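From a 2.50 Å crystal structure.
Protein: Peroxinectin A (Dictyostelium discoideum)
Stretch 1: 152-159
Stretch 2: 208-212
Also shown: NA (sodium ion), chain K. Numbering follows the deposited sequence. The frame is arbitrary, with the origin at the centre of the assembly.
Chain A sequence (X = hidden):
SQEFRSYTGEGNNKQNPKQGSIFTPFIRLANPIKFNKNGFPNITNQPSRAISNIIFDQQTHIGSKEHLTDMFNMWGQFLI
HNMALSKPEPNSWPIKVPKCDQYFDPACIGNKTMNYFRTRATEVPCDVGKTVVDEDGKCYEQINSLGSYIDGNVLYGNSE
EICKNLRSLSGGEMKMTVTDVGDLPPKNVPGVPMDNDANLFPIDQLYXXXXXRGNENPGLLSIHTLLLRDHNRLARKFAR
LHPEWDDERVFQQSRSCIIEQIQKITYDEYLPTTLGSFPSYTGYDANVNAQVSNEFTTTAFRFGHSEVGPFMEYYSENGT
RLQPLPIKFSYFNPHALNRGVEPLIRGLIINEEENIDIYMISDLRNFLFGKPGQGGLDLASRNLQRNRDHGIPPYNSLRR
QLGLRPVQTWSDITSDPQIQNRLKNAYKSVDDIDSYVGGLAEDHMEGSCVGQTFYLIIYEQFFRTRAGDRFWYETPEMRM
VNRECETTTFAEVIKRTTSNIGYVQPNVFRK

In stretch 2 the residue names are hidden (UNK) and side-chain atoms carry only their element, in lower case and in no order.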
ATOM      1  N   GLY A 152      -5.271  -5.845 -10.892  1.00 57.34           N
ATOM      2  CA  GLY A 152      -3.989  -6.317 -11.373  1.00 57.55           C
ATOM      3  C   GLY A 152      -3.135  -5.276 -12.056  1.00 58.58           C
ATOM      4  O   GLY A 152      -2.130  -5.638 -12.678  1.00 59.53           O
ATOM      5  N   ASN A 153      -3.498  -3.993 -11.965  1.00 58.28           N
ATOM      6  CA  ASN A 153      -2.673  -2.941 -12.550  1.00 59.08           C
ATOM      7  C   ASN A 153      -1.229  -3.048 -12.087  1.00 59.11           C
ATOM      8  O   ASN A 153      -0.311  -2.611 -12.792  1.00 58.26           O
ATOM      9  CB  ASN A 153      -3.235  -1.566 -12.184  1.00 60.25           C
ATOM     10  CG  ASN A 153      -3.055  -1.238 -10.709  1.00 59.25           C
ATOM     11  OD1 ASN A 153      -3.910  -1.550  -9.881  1.00 58.15           O
ATOM     12  ND2 ASN A 153      -1.934  -0.610 -10.375  1.00 59.33           N
ATOM     13  N   VAL A 154      -1.011  -3.614 -10.899  1.00 59.39           N
ATOM     14  CA  VAL A 154       0.339  -3.808 -10.386  1.00 59.22           C
ATOM     15  C   VAL A 154       1.176  -4.647 -11.345  1.00 58.61           C
ATOM     16  O   VAL A 154       2.397  -4.471 -11.429  1.00 58.46           O
ATOM     17  CB  VAL A 154       0.271  -4.444  -8.983  1.00 58.89           C
ATOM     18  CG1 VAL A 154      -0.466  -5.777  -9.031  1.00 58.84           C
ATOM     19  CG2 VAL A 154       1.664  -4.617  -8.403  1.00 58.16           C
ATOM     20  N   LEU A 155       0.550  -5.569 -12.075  1.00 60.19           N
ATOM     21  CA  LEU A 155       1.271  -6.416 -13.020  1.00 60.36           C
ATOM     22  C   LEU A 155       1.189  -5.923 -14.456  1.00 58.40           C
ATOM     23  O   LEU A 155       2.194  -5.956 -15.171  1.00 57.74           O
ATOM     24  CB  LEU A 155       0.742  -7.853 -12.965  1.00 60.93           C
ATOM     25  CG  LEU A 155       0.877  -8.612 -11.643  1.00 60.11           C
ATOM     26  CD1 LEU A 155       0.344 -10.014 -11.820  1.00 59.92           C
ATOM     27  CD2 LEU A 155       2.319  -8.650 -11.147  1.00 59.50           C
ATOM     28  N   TYR A 156       0.021  -5.459 -14.893  1.00 57.71           N
ATOM     29  CA  TYR A 156      -0.232  -5.214 -16.306  1.00 61.04           C
ATOM     30  C   TYR A 156      -0.208  -3.740 -16.687  1.00 60.97           C
ATOM     31  O   TYR A 156      -0.331  -3.424 -17.876  1.00 61.24           O
ATOM     32  CB  TYR A 156      -1.577  -5.834 -16.698  1.00 62.11           C
ATOM     33  CG  TYR A 156      -1.736  -7.246 -16.181  1.00 60.90           C
ATOM     34  CD1 TYR A 156      -1.057  -8.301 -16.774  1.00 60.13           C
ATOM     35  CD2 TYR A 156      -2.550  -7.520 -15.089  1.00 60.32           C
ATOM     36  CE1 TYR A 156      -1.191  -9.592 -16.301  1.00 60.60           C
ATOM     37  CE2 TYR A 156      -2.690  -8.808 -14.610  1.00 59.74           C
ATOM     38  CZ  TYR A 156      -2.009  -9.842 -15.220  1.00 59.67           C
ATOM     39  OH  TYR A 156      -2.143 -11.127 -14.749  1.00 57.73           O
ATOM     40  N   GLY A 157      -0.046  -2.836 -15.726  1.00 61.00           N
ATOM     41  CA  GLY A 157       0.030  -1.421 -16.028  1.00 60.58           C
ATOM     42  C   GLY A 157      -1.332  -0.765 -16.102  1.00 61.12           C
ATOM     43  O   GLY A 157      -2.386  -1.402 -16.022  1.00 60.63           O
ATOM     44  N   ASN A 158      -1.301   0.557 -16.273  1.00 62.13           N
ATOM     45  CA  ASN A 158      -2.498   1.382 -16.190  1.00 61.63           C
ATOM     46  C   ASN A 158      -3.048   1.781 -17.557  1.00 62.37           C
ATOM     47  O   ASN A 158      -3.858   2.709 -17.637  1.00 63.42           O
ATOM     48  CB  ASN A 158      -2.210   2.634 -15.358  1.00 62.18           C
ATOM     49  CG  ASN A 158      -1.864   2.311 -13.915  1.00 61.75           C
ATOM     50  OD1 ASN A 158      -0.712   2.433 -13.503  1.00 61.79           O
ATOM     51  ND2 ASN A 158      -2.865   1.906 -13.136  1.00 61.44           N
ATOM     52  N   SER A 159      -2.643   1.105 -18.629  1.00 62.50           N
ATOM     53  CA  SER A 159      -3.170   1.416 -19.953  1.00 61.60           C
ATOM     54  C   SER A 159      -2.814   0.286 -20.908  1.00 62.71           C
ATOM     55  O   SER A 159      -2.066  -0.633 -20.565  1.00 61.79           O
ATOM     56  CB  SER A 159      -2.631   2.748 -20.475  1.00 61.70           C
ATOM     57  OG  SER A 159      -1.235   2.678 -20.697  1.00 61.20           O
ATOM     58  N   UNK A 208      11.130  -3.861 -14.461  1.00 62.17           N
ATOM     59  CA  UNK A 208      10.008  -3.157 -15.073  1.00 61.98           C
ATOM     60  C   UNK A 208       8.726  -3.948 -14.823  1.00 61.19           C
ATOM     61  O   UNK A 208       8.517  -5.010 -15.420  1.00 62.05           O
ATOM     62  c   UNK A 208      10.254  -2.965 -16.568  1.00 62.30           C
ATOM     63  o   UNK A 208      11.488  -2.302 -16.795  1.00 62.09           O
ATOM     64  N   UNK A 209       7.871  -3.427 -13.940  1.00 57.29           N
ATOM     65  CA  UNK A 209       6.599  -4.052 -13.604  1.00 57.21           C
ATOM     66  C   UNK A 209       5.491  -3.009 -13.718  1.00 58.79           C
ATOM     67  O   UNK A 209       5.739  -1.812 -13.869  1.00 60.48           O
ATOM     68  c   UNK A 209       6.609  -4.682 -12.194  1.00 57.69           C
ATOM     69  c   UNK A 209       7.610  -5.834 -12.135  1.00 56.56           C
ATOM     70  c   UNK A 209       6.925  -3.630 -11.133  1.00 57.66           C
ATOM     71  N   UNK A 210       4.249  -3.486 -13.623  1.00 57.93           N
ATOM     72  CA  UNK A 210       3.084  -2.657 -13.887  1.00 59.04           C
ATOM     73  C   UNK A 210       2.868  -1.514 -12.913  1.00 59.12           C
ATOM     74  O   UNK A 210       1.968  -0.700 -13.142  1.00 58.84           O
ATOM     75  N   UNK A 211       3.657  -1.431 -11.844  1.00 61.67           N
ATOM     76  CA  UNK A 211       3.478  -0.406 -10.822  1.00 60.93           C
ATOM     77  C   UNK A 211       4.797   0.321 -10.600  1.00 60.18           C
ATOM     78  O   UNK A 211       5.821  -0.317 -10.334  1.00 59.41           O
ATOM     79  o   UNK A 211       1.824   1.963  -7.885  1.00 58.05           O
ATOM     80  c   UNK A 211       1.876  -0.228  -8.830  1.00 60.66           C
ATOM     81  c   UNK A 211       2.432   0.872  -7.951  1.00 59.42           C
ATOM     82  c   UNK A 211       2.972  -1.031  -9.518  1.00 59.75           C
ATOM     83  o   UNK A 211       3.485   0.637  -7.326  1.00 59.27           O
ATOM     84  N   UNK A 212       4.761   1.655 -10.700  1.00 60.94           N
ATOM     85  CA  UNK A 212       5.982   2.461 -10.669  1.00 62.40           C
ATOM     86  C   UNK A 212       6.873   2.099  -9.485  1.00 60.82           C
ATOM     87  O   UNK A 212       8.082   1.889  -9.640  1.00 60.52           O
ATOM     88  n   UNK A 212       7.267   8.197 -12.720  1.00 65.16           N
ATOM     89  n   UNK A 212       5.487   7.409 -13.924  1.00 64.51           N
ATOM     90  c   UNK A 212       4.541   5.969 -11.642  1.00 62.48           C
ATOM     91  c   UNK A 212       5.628   3.951 -10.611  1.00 61.96           C
ATOM     92  n   UNK A 212       5.740   6.808 -11.704  1.00 64.50           N
ATOM     93  c   UNK A 212       4.862   4.483 -11.813  1.00 63.02           C
ATOM     94  c   UNK A 212       6.161   7.467 -12.783  1.00 64.43           C
TER
HETATM   95 NA    NA K 609      -6.183  -0.767  -9.508  1.00 57.05          NA
HETATM   96  O   HOH W   1      -0.218   0.745 -11.643  1.00 44.91           O

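Position 208 carries two side-chain atoms, one carbon and then one oxygen. A single hydroxyl on CB, with no second carbon beside it, is serine. Ser208 lies outside the contact: its side chain is out of reach of stretch 1, and its OG is hydrogen-bonded elsewhere in the structure. It brings the chain in without touching the helix.

Position 209 has three side-chain carbons, one of them carrying the other two. Branching directly at CB, with no heteroatom, gives valine. The CA-to-CB bond of Val209 points sideways, and its rotamer is m. The closest approach to stretch 1 is made by backbone, Val209 C lying 4.1 Å from Val154 O, so this residue contributes little but a path into the next position.

Position 210 has no side-chain atoms at all, and so is glycine. It is nonetheless the centre of the contact, with 78 Å² covered by stretch 1. An ideal CB here would point toward the helix and land 2.5 Å from Leu155 C, 2.6 Å from Asn153 O and 2.7 Å from Val154 O, a clash with all three. With no such atom present, the chain packs directly on the helix backbone: Gly210 N comes to 3.0 Å from Val154 O, and Gly210 CA makes a CA-H...O contact of 3.6 Å with Asn153 O. A second such contact, from Gly157 CA to Gly210 O, is also 3.6 Å long and better aligned, at 160°.

Position 211 shows three carbons, the last bearing two oxygens: a carboxylate on a two-methylene arm, hence glutamate. CA to CB points toward stretch 1, and CB lies 4.0 Å from Val154 CG2, but the end of Glu211 leads away. Its CG passes 4.1 Å from Asn153 ND2. The aliphatic start of the chain does the packing, while the carboxylate's OE1 is hydrogen-bonded to a residue adjoining one of the stretches.

Position 212 has three carbons, a nitrogen, and then a carbon carrying two more nitrogens. That guanidinium makes it arginine. Arg212 makes no contact with stretch 1, and its NE is hydrogen-bonded elsewhere in the structure.

The rule to extract is that a glycine, Gly210, lets one backbone lie directly on another, with its CA 3.9 Å from the CA of Gly157 just past the helix. Gly157 follows the helix with positive phi, at backbone angles where a CB would jam against the preceding carbonyl. Such closeness has a price: Asn153 O and Gly210 O, both acceptors, face each other at 3.0 Å. Each has other company, Asn153 O accepting from Gly157 N at 3.0 Å and Gly210 O taking a hydrogen bond from water 1, also at 3.0 Å. The same water donates to Asn158 OD1 at 2.6 Å and accepts from Asn153 ND2 at 2.5 Å, joining the stretches where no clear direct hydrogen bond does. Asn153 also binds the sodium ion NA through OD1 at 2.4 Å, so one side chain serves both metal and water.

Stretch 2, residues 208-212: SVGER
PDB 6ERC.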